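PDB 3GWB: peptidase M16 inactive domain family protein from Pseudomonas fluorescens, which is of unestablished function but belongs to the M16 metallopeptidase family, whose general hydrolase activity this inactive-domain member may not retain. Local coordinates for residues K133-L137 with I176-T180; G139-Q143 with D170-I176. All blocks are in the same frame, centred on the assembly; numbering follows the deposited sequence.

Contact 1 of 2, residues K133-L137 with I176-T180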
ATOM      1  N   LYS A 133     -12.473   0.913 -14.702  1.00 21.17           N
ATOM      2  CA  LYS A 133     -11.823   0.796 -16.005  1.00 21.23           C
ATOM      3  C   LYS A 133     -10.897   1.981 -16.225  1.00 22.11           C
ATOM      4  O   LYS A 133      -9.811   1.826 -16.781  1.00 22.30           O
ATOM      5  CB  LYS A 133     -12.841   0.763 -17.145  1.00 19.51           C
ATOM      6  CG  LYS A 133     -13.698  -0.488 -17.205  1.00 20.25           C
ATOM      7  CD  LYS A 133     -14.439  -0.544 -18.532  1.00 20.52           C
ATOM      8  CE  LYS A 133     -15.308  -1.779 -18.644  1.00 20.78           C
ATOM      9  NZ  LYS A 133     -15.933  -1.874 -19.989  1.00 20.26           N
ATOM     10  N   ASN A 134     -11.334   3.164 -15.792  1.00 23.29           N
ATOM     11  CA  ASN A 134     -10.540   4.384 -15.946  1.00 23.49           C
ATOM     12  C   ASN A 134      -9.224   4.283 -15.179  1.00 24.81           C
ATOM     13  O   ASN A 134      -8.175   4.687 -15.682  1.00 26.17           O
ATOM     14  CB  ASN A 134     -11.325   5.605 -15.452  1.00 23.11           C
ATOM     15  CG  ASN A 134     -10.631   6.920 -15.784  1.00 23.82           C
ATOM     16  OD1 ASN A 134     -10.636   7.365 -16.933  1.00 24.26           O
ATOM     17  ND2 ASN A 134     -10.017   7.539 -14.781  1.00 23.35           N
ATOM     18  N   GLN A 135      -9.269   3.745 -13.963  1.00 24.30           N
ATOM     19  CA  GLN A 135      -8.047   3.615 -13.187  1.00 24.64           C
ATOM     20  C   GLN A 135      -7.182   2.453 -13.673  1.00 23.94           C
ATOM     21  O   GLN A 135      -5.963   2.471 -13.498  1.00 23.90           O
ATOM     22  CB  GLN A 135      -8.356   3.498 -11.689  1.00 26.49           C
ATOM     23  CG  GLN A 135      -9.462   2.544 -11.315  1.00 31.85           C
ATOM     24  CD  GLN A 135      -9.820   2.639  -9.836  1.00 34.15           C
ATOM     25  OE1 GLN A 135     -10.293   3.677  -9.363  1.00 35.80           O
ATOM     26  NE2 GLN A 135      -9.588   1.556  -9.101  1.00 34.41           N
HETATM   27  N   MSE A 136      -7.800   1.456 -14.302  1.00 21.69           N
HETATM   28  CA  MSE A 136      -7.039   0.328 -14.842  1.00 20.19           C
HETATM   29  C   MSE A 136      -6.337   0.806 -16.113  1.00 20.77           C
HETATM   30  O   MSE A 136      -5.192   0.443 -16.379  1.00 21.14           O
HETATM   31  CB  MSE A 136      -7.956  -0.856 -15.171  1.00 18.30           C
HETATM   32  CG  MSE A 136      -8.465  -1.623 -13.950  1.00 16.86           C
HETATM   33 SE   MSE A 136      -9.611  -2.973 -14.376  1.00 15.49          SE
HETATM   34  CE  MSE A 136      -8.476  -4.355 -14.647  1.00 14.04           C
ATOM     35  N   LEU A 137      -7.033   1.621 -16.901  1.00 19.87           N
ATOM     36  CA  LEU A 137      -6.451   2.158 -18.126  1.00 20.37           C
ATOM     37  C   LEU A 137      -5.293   3.073 -17.752  1.00 21.41           C
ATOM     38  O   LEU A 137      -4.253   3.075 -18.407  1.00 24.68           O
ATOM     39  CB  LEU A 137      -7.499   2.940 -18.921  1.00 18.61           C
ATOM     40  CG  LEU A 137      -8.609   2.101 -19.554  1.00 18.39           C
ATOM     41  CD1 LEU A 137      -9.596   3.013 -20.261  1.00 19.72           C
ATOM     42  CD2 LEU A 137      -8.005   1.111 -20.530  1.00 21.02           C
ATOM     43  N   ILE A 176      -9.784  -4.329 -21.842  1.00 21.65           N
ATOM     44  CA  ILE A 176     -10.628  -3.784 -20.777  1.00 21.75           C
ATOM     45  C   ILE A 176     -11.862  -2.990 -21.218  1.00 22.55           C
ATOM     46  O   ILE A 176     -12.963  -3.218 -20.715  1.00 22.30           O
ATOM     47  CB  ILE A 176      -9.788  -2.908 -19.801  1.00 21.14           C
ATOM     48  CG1 ILE A 176      -8.731  -3.772 -19.107  1.00 19.93           C
ATOM     49  CG2 ILE A 176     -10.677  -2.258 -18.762  1.00 21.26           C
ATOM     50  CD1 ILE A 176      -9.304  -4.920 -18.321  1.00 22.23           C
ATOM     51  N   PRO A 177     -11.700  -2.049 -22.166  1.00 23.73           N
ATOM     52  CA  PRO A 177     -12.853  -1.260 -22.615  1.00 23.65           C
ATOM     53  C   PRO A 177     -14.097  -2.065 -22.992  1.00 22.20           C
ATOM     54  O   PRO A 177     -15.195  -1.760 -22.533  1.00 24.21           O
ATOM     55  CB  PRO A 177     -12.290  -0.469 -23.792  1.00 23.35           C
ATOM     56  CG  PRO A 177     -10.871  -0.257 -23.397  1.00 25.50           C
ATOM     57  CD  PRO A 177     -10.474  -1.620 -22.864  1.00 23.88           C
ATOM     58  N   PRO A 178     -13.941  -3.110 -23.819  1.00 22.13           N
ATOM     59  CA  PRO A 178     -15.055  -3.957 -24.261  1.00 21.81           C
ATOM     60  C   PRO A 178     -15.839  -4.728 -23.189  1.00 21.94           C
ATOM     61  O   PRO A 178     -17.018  -5.032 -23.391  1.00 22.20           O
ATOM     62  CB  PRO A 178     -14.390  -4.907 -25.258  1.00 22.64           C
ATOM     63  CG  PRO A 178     -13.239  -4.110 -25.774  1.00 23.28           C
ATOM     64  CD  PRO A 178     -12.703  -3.499 -24.512  1.00 23.20           C
ATOM     65  N   ILE A 179     -15.203  -5.046 -22.062  1.00 20.32           N
ATOM     66  CA  ILE A 179     -15.885  -5.807 -21.001  1.00 18.50           C
ATOM     67  C   ILE A 179     -17.205  -5.175 -20.557  1.00 16.51           C
ATOM     68  O   ILE A 179     -17.236  -4.042 -20.092  1.00 16.87           O
ATOM     69  CB  ILE A 179     -14.983  -5.980 -19.757  1.00 17.51           C
ATOM     70  CG1 ILE A 179     -13.687  -6.694 -20.148  1.00 17.41           C
ATOM     71  CG2 ILE A 179     -15.714  -6.791 -18.687  1.00 16.94           C
ATOM     72  CD1 ILE A 179     -13.901  -8.006 -20.845  1.00 18.66           C
ATOM     73  N   THR A 180     -18.291  -5.930 -20.679  1.00 14.79           N
ATOM     74  CA  THR A 180     -19.610  -5.432 -20.310  1.00 15.17           C
ATOM     75  C   THR A 180     -20.130  -6.009 -18.996  1.00 15.09           C
ATOM     76  O   THR A 180     -19.567  -6.959 -18.443  1.00 10.44           O
ATOM     77  CB  THR A 180     -20.629  -5.770 -21.388  1.00 16.98           C
ATOM     78  OG1 THR A 180     -20.838  -7.185 -21.396  1.00 18.30           O
ATOM     79  CG2 THR A 180     -20.119  -5.331 -22.766  1.00 19.21           C
TER
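K133 starts the contact and supplies every hydrogen bond between the two segments. K133 CA lies 6.7 Å from I176 CA. From there the lysine side chain runs out almost fully extended (chi2 to chi4 all t), and its ammonium group ends among three carbonyls of the facing loop. The bonds from K133 NZ to I179 O (2.5 Å) and to P177 O (2.7 Å) are short; the one to I176 O (3.3 Å) is weak. On the way, the aliphatic part of the lysine lies against I176, with K133 CG 3.8 Å from I176 CG2.

The type I beta turn 176-179, closed by I179 N to I176 O at 3.2 Å, brings these carbonyls together, with I179 leaving it in an extended conformation. This turn lies between helices 147-160 and 181-191 in the N-terminal half of the chain, and it leads directly into the second of them: the side chain of T180, its N-cap, caps a backbone N of that helix while T180 N bonds Q183 OE1, consistent with a capping box.

N134, one residue on, points away from the turn and instead hydrogen-bonds Y297 and R290 of the second subunit. M136, modelled as selenomethionine, points back toward the loop, where its CE meets I176 CD1 at 3.8 Å; L58 of helix 55-62 packs against both M136 and I179. L137 leaves its helix sideways, yet its CD2 comes within 4.5 Å of I176 CB and 4.3 Å of P177 CG, while the same leucine also packs on Y297 of the second subunit.

Contact 2 of 2, residues G139-Q143 with D170-I176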
ATOM      1  N   GLY A 139      -3.570   2.769 -15.156  1.00 23.63           N
ATOM      2  CA  GLY A 139      -2.540   1.861 -14.684  1.00 21.52           C
ATOM      3  C   GLY A 139      -1.652   1.347 -15.803  1.00 21.08           C
ATOM      4  O   GLY A 139      -0.439   1.246 -15.631  1.00 19.54           O
ATOM      5  N   PHE A 140      -2.243   1.015 -16.948  1.00 20.82           N
ATOM      6  CA  PHE A 140      -1.462   0.514 -18.078  1.00 22.94           C
ATOM      7  C   PHE A 140      -0.461   1.556 -18.559  1.00 26.29           C
ATOM      8  O   PHE A 140       0.640   1.218 -18.991  1.00 27.66           O
ATOM      9  CB  PHE A 140      -2.372   0.122 -19.241  1.00 21.00           C
ATOM     10  CG  PHE A 140      -3.317  -1.001 -18.926  1.00 20.96           C
ATOM     11  CD1 PHE A 140      -2.853  -2.167 -18.321  1.00 19.83           C
ATOM     12  CD2 PHE A 140      -4.671  -0.889 -19.219  1.00 20.92           C
ATOM     13  CE1 PHE A 140      -3.719  -3.212 -18.031  1.00 19.39           C
ATOM     14  CE2 PHE A 140      -5.550  -1.934 -18.933  1.00 20.55           C
ATOM     15  CZ  PHE A 140      -5.073  -3.093 -18.329  1.00 20.11           C
ATOM     16  N   GLU A 141      -0.854   2.825 -18.493  1.00 28.51           N
ATOM     17  CA  GLU A 141       0.013   3.917 -18.915  1.00 31.58           C
ATOM     18  C   GLU A 141       1.204   4.042 -17.973  1.00 33.49           C
ATOM     19  O   GLU A 141       2.343   4.170 -18.417  1.00 34.30           O
ATOM     20  CB  GLU A 141      -0.768   5.229 -18.942  1.00 33.26           C
ATOM     21  CG  GLU A 141      -1.894   5.242 -19.959  1.00 35.96           C
ATOM     22  CD  GLU A 141      -1.393   5.025 -21.373  1.00 39.00           C
ATOM     23  OE1 GLU A 141      -0.698   5.917 -21.904  1.00 39.90           O
ATOM     24  OE2 GLU A 141      -1.684   3.959 -21.955  1.00 40.87           O
ATOM     25  N   TYR A 142       0.936   4.003 -16.671  1.00 33.66           N
ATOM     26  CA  TYR A 142       1.993   4.098 -15.672  1.00 33.80           C
ATOM     27  C   TYR A 142       2.967   2.937 -15.833  1.00 33.50           C
ATOM     28  O   TYR A 142       4.180   3.113 -15.727  1.00 33.06           O
ATOM     29  CB  TYR A 142       1.399   4.060 -14.260  1.00 35.57           C
ATOM     30  CG  TYR A 142       0.597   5.286 -13.877  1.00 37.53           C
ATOM     31  CD1 TYR A 142       1.207   6.534 -13.769  1.00 38.80           C
ATOM     32  CD2 TYR A 142      -0.766   5.193 -13.598  1.00 37.85           C
ATOM     33  CE1 TYR A 142       0.481   7.663 -13.387  1.00 39.96           C
ATOM     34  CE2 TYR A 142      -1.505   6.313 -13.220  1.00 39.80           C
ATOM     35  CZ  TYR A 142      -0.875   7.544 -13.114  1.00 40.39           C
ATOM     36  OH  TYR A 142      -1.597   8.653 -12.729  1.00 39.91           O
ATOM     37  N   GLN A 143       2.419   1.755 -16.096  1.00 32.92           N
ATOM     38  CA  GLN A 143       3.204   0.533 -16.263  1.00 32.82           C
ATOM     39  C   GLN A 143       4.320   0.592 -17.300  1.00 32.47           C
ATOM     40  O   GLN A 143       5.398   0.037 -17.081  1.00 32.34           O
ATOM     41  CB  GLN A 143       2.281  -0.639 -16.611  1.00 32.37           C
ATOM     42  CG  GLN A 143       1.796  -1.435 -15.421  1.00 31.93           C
ATOM     43  CD  GLN A 143       0.774  -2.481 -15.818  1.00 31.76           C
ATOM     44  OE1 GLN A 143       0.874  -3.079 -16.889  1.00 31.03           O
ATOM     45  NE2 GLN A 143      -0.207  -2.714 -14.954  1.00 32.28           N
ATOM     46  N   ASP A 170      -4.459  -8.190 -14.980  1.00 19.85           N
ATOM     47  CA  ASP A 170      -5.309  -7.021 -15.177  1.00 19.51           C
ATOM     48  C   ASP A 170      -5.691  -6.783 -16.636  1.00 19.77           C
ATOM     49  O   ASP A 170      -6.303  -5.767 -16.963  1.00 20.93           O
ATOM     50  CB  ASP A 170      -4.628  -5.767 -14.621  1.00 22.58           C
ATOM     51  CG  ASP A 170      -3.187  -5.618 -15.103  1.00 24.86           C
ATOM     52  OD1 ASP A 170      -2.893  -5.970 -16.266  1.00 26.56           O
ATOM     53  OD2 ASP A 170      -2.348  -5.135 -14.314  1.00 27.46           O
ATOM     54  N   GLY A 171      -5.339  -7.721 -17.509  1.00 19.76           N
ATOM     55  CA  GLY A 171      -5.660  -7.563 -18.917  1.00 20.67           C
ATOM     56  C   GLY A 171      -4.834  -6.442 -19.519  1.00 21.76           C
ATOM     57  O   GLY A 171      -3.730  -6.174 -19.049  1.00 22.36           O
ATOM     58  N   ASP A 172      -5.351  -5.786 -20.556  1.00 22.58           N
ATOM     59  CA  ASP A 172      -4.625  -4.685 -21.184  1.00 24.11           C
ATOM     60  C   ASP A 172      -5.559  -3.605 -21.724  1.00 24.43           C
ATOM     61  O   ASP A 172      -6.780  -3.741 -21.668  1.00 24.14           O
ATOM     62  CB  ASP A 172      -3.732  -5.204 -22.311  1.00 26.97           C
ATOM     63  CG  ASP A 172      -4.523  -5.821 -23.446  1.00 27.85           C
ATOM     64  OD1 ASP A 172      -5.482  -5.181 -23.923  1.00 30.51           O
ATOM     65  OD2 ASP A 172      -4.180  -6.943 -23.869  1.00 31.35           O
ATOM     66  N   ALA A 173      -4.972  -2.539 -22.262  1.00 24.35           N
ATOM     67  CA  ALA A 173      -5.737  -1.411 -22.795  1.00 24.82           C
ATOM     68  C   ALA A 173      -6.753  -1.783 -23.867  1.00 24.84           C
ATOM     69  O   ALA A 173      -7.762  -1.098 -24.032  1.00 25.33           O
ATOM     70  CB  ALA A 173      -4.788  -0.346 -23.343  1.00 25.87           C
ATOM     71  N   LYS A 174      -6.501  -2.859 -24.598  1.00 24.21           N
ATOM     72  CA  LYS A 174      -7.428  -3.256 -25.649  1.00 26.85           C
ATOM     73  C   LYS A 174      -8.515  -4.214 -25.179  1.00 26.44           C
ATOM     74  O   LYS A 174      -9.600  -4.261 -25.760  1.00 25.88           O
ATOM     75  CB  LYS A 174      -6.664  -3.877 -26.824  1.00 28.47           C
ATOM     76  CG  LYS A 174      -5.788  -2.870 -27.567  1.00 31.67           C
ATOM     77  CD  LYS A 174      -5.151  -3.454 -28.828  1.00 34.78           C
ATOM     78  CE  LYS A 174      -4.092  -4.498 -28.504  1.00 36.75           C
ATOM     79  NZ  LYS A 174      -3.346  -4.909 -29.730  1.00 40.07           N
ATOM     80  N   SER A 175      -8.230  -4.951 -24.110  1.00 24.52           N
ATOM     81  CA  SER A 175      -9.169  -5.934 -23.584  1.00 24.55           C
ATOM     82  C   SER A 175     -10.140  -5.419 -22.516  1.00 23.85           C
ATOM     83  O   SER A 175     -11.208  -6.002 -22.318  1.00 23.60           O
ATOM     84  CB  SER A 175      -8.382  -7.130 -23.034  1.00 24.50           C
ATOM     85  OG  SER A 175      -9.237  -8.215 -22.729  1.00 28.24           O
ATOM     86  N   ILE A 176      -9.784  -4.329 -21.842  1.00 21.65           N
ATOM     87  CA  ILE A 176     -10.628  -3.784 -20.777  1.00 21.75           C
ATOM     88  C   ILE A 176     -11.862  -2.990 -21.218  1.00 22.55           C
ATOM     89  O   ILE A 176     -12.963  -3.218 -20.715  1.00 22.30           O
ATOM     90  CB  ILE A 176      -9.788  -2.908 -19.801  1.00 21.14           C
ATOM     91  CG1 ILE A 176      -8.731  -3.772 -19.107  1.00 19.93           C
ATOM     92  CG2 ILE A 176     -10.677  -2.258 -18.762  1.00 21.26           C
ATOM     93  CD1 ILE A 176      -9.304  -4.920 -18.321  1.00 22.23           C
TER
HETATM   94  O   HOH W   1      -0.193  -5.398 -16.871  1.00 18.07           O
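F140 projects from the last turns of helix 126-143 into the 170-176 loop, which curves over one face and along the edge of its ring. Over that face lies D172, whose CA makes a CH-pi contact 3.7 Å from the ring centroid, along with the backbone N of A173, 3.4 Å from F140 CE2. Near the plane of the ring, at its edge, F140 CZ is 3.2 Å from D170 O and F140 CE2 is 3.7 Å from I176 CG1. The A173 methyl adds a looser apolar touch, its CB 4.2 Å from F140 CD2.

Bonds within the loop help hold its curve. D172 OD1 accepts from K174 N (2.6 Å) and S175 N (2.8 Å), an Asx turn widened into an Asx motif. G171 has positive phi, and a CB there would be crowded by I176 CD1.

D170 is the polar partner of the helix end. Its carboxylate takes a hydrogen bond from Q143, NE2 to OD2 at 3.3 Å, and a water links the same two side chains, donating to Q143 OE1 at 2.6 Å and to D170 OD1 at 2.8 Å. Beyond Q143 lie K149 and L153 of helix 147-160, while on another side of helix 126-143 E141 and Y142 pack on Q317 of the second subunit.

Both contacts lay one continuous loop along helix 126-143, and their centres are 8 Å apart. K133, M136, F140 and Q143, spaced three or four residues apart, form a stripe whose CB atoms all point to that loop. I176 belongs to both contacts, and two further touches close the gap: M136 CE of contact 1 to D170 O of contact 2 at 3.5 Å, and L137 CD2 to A173 CA at 4.1 Å. Along the chain, contact 2 is nested inside the loop closed by contact 1. The centres of contacts 1 and 2 lie about 23 and 20 Å from the centre of the chain, on the same side, and the helix in both also meets the second subunit.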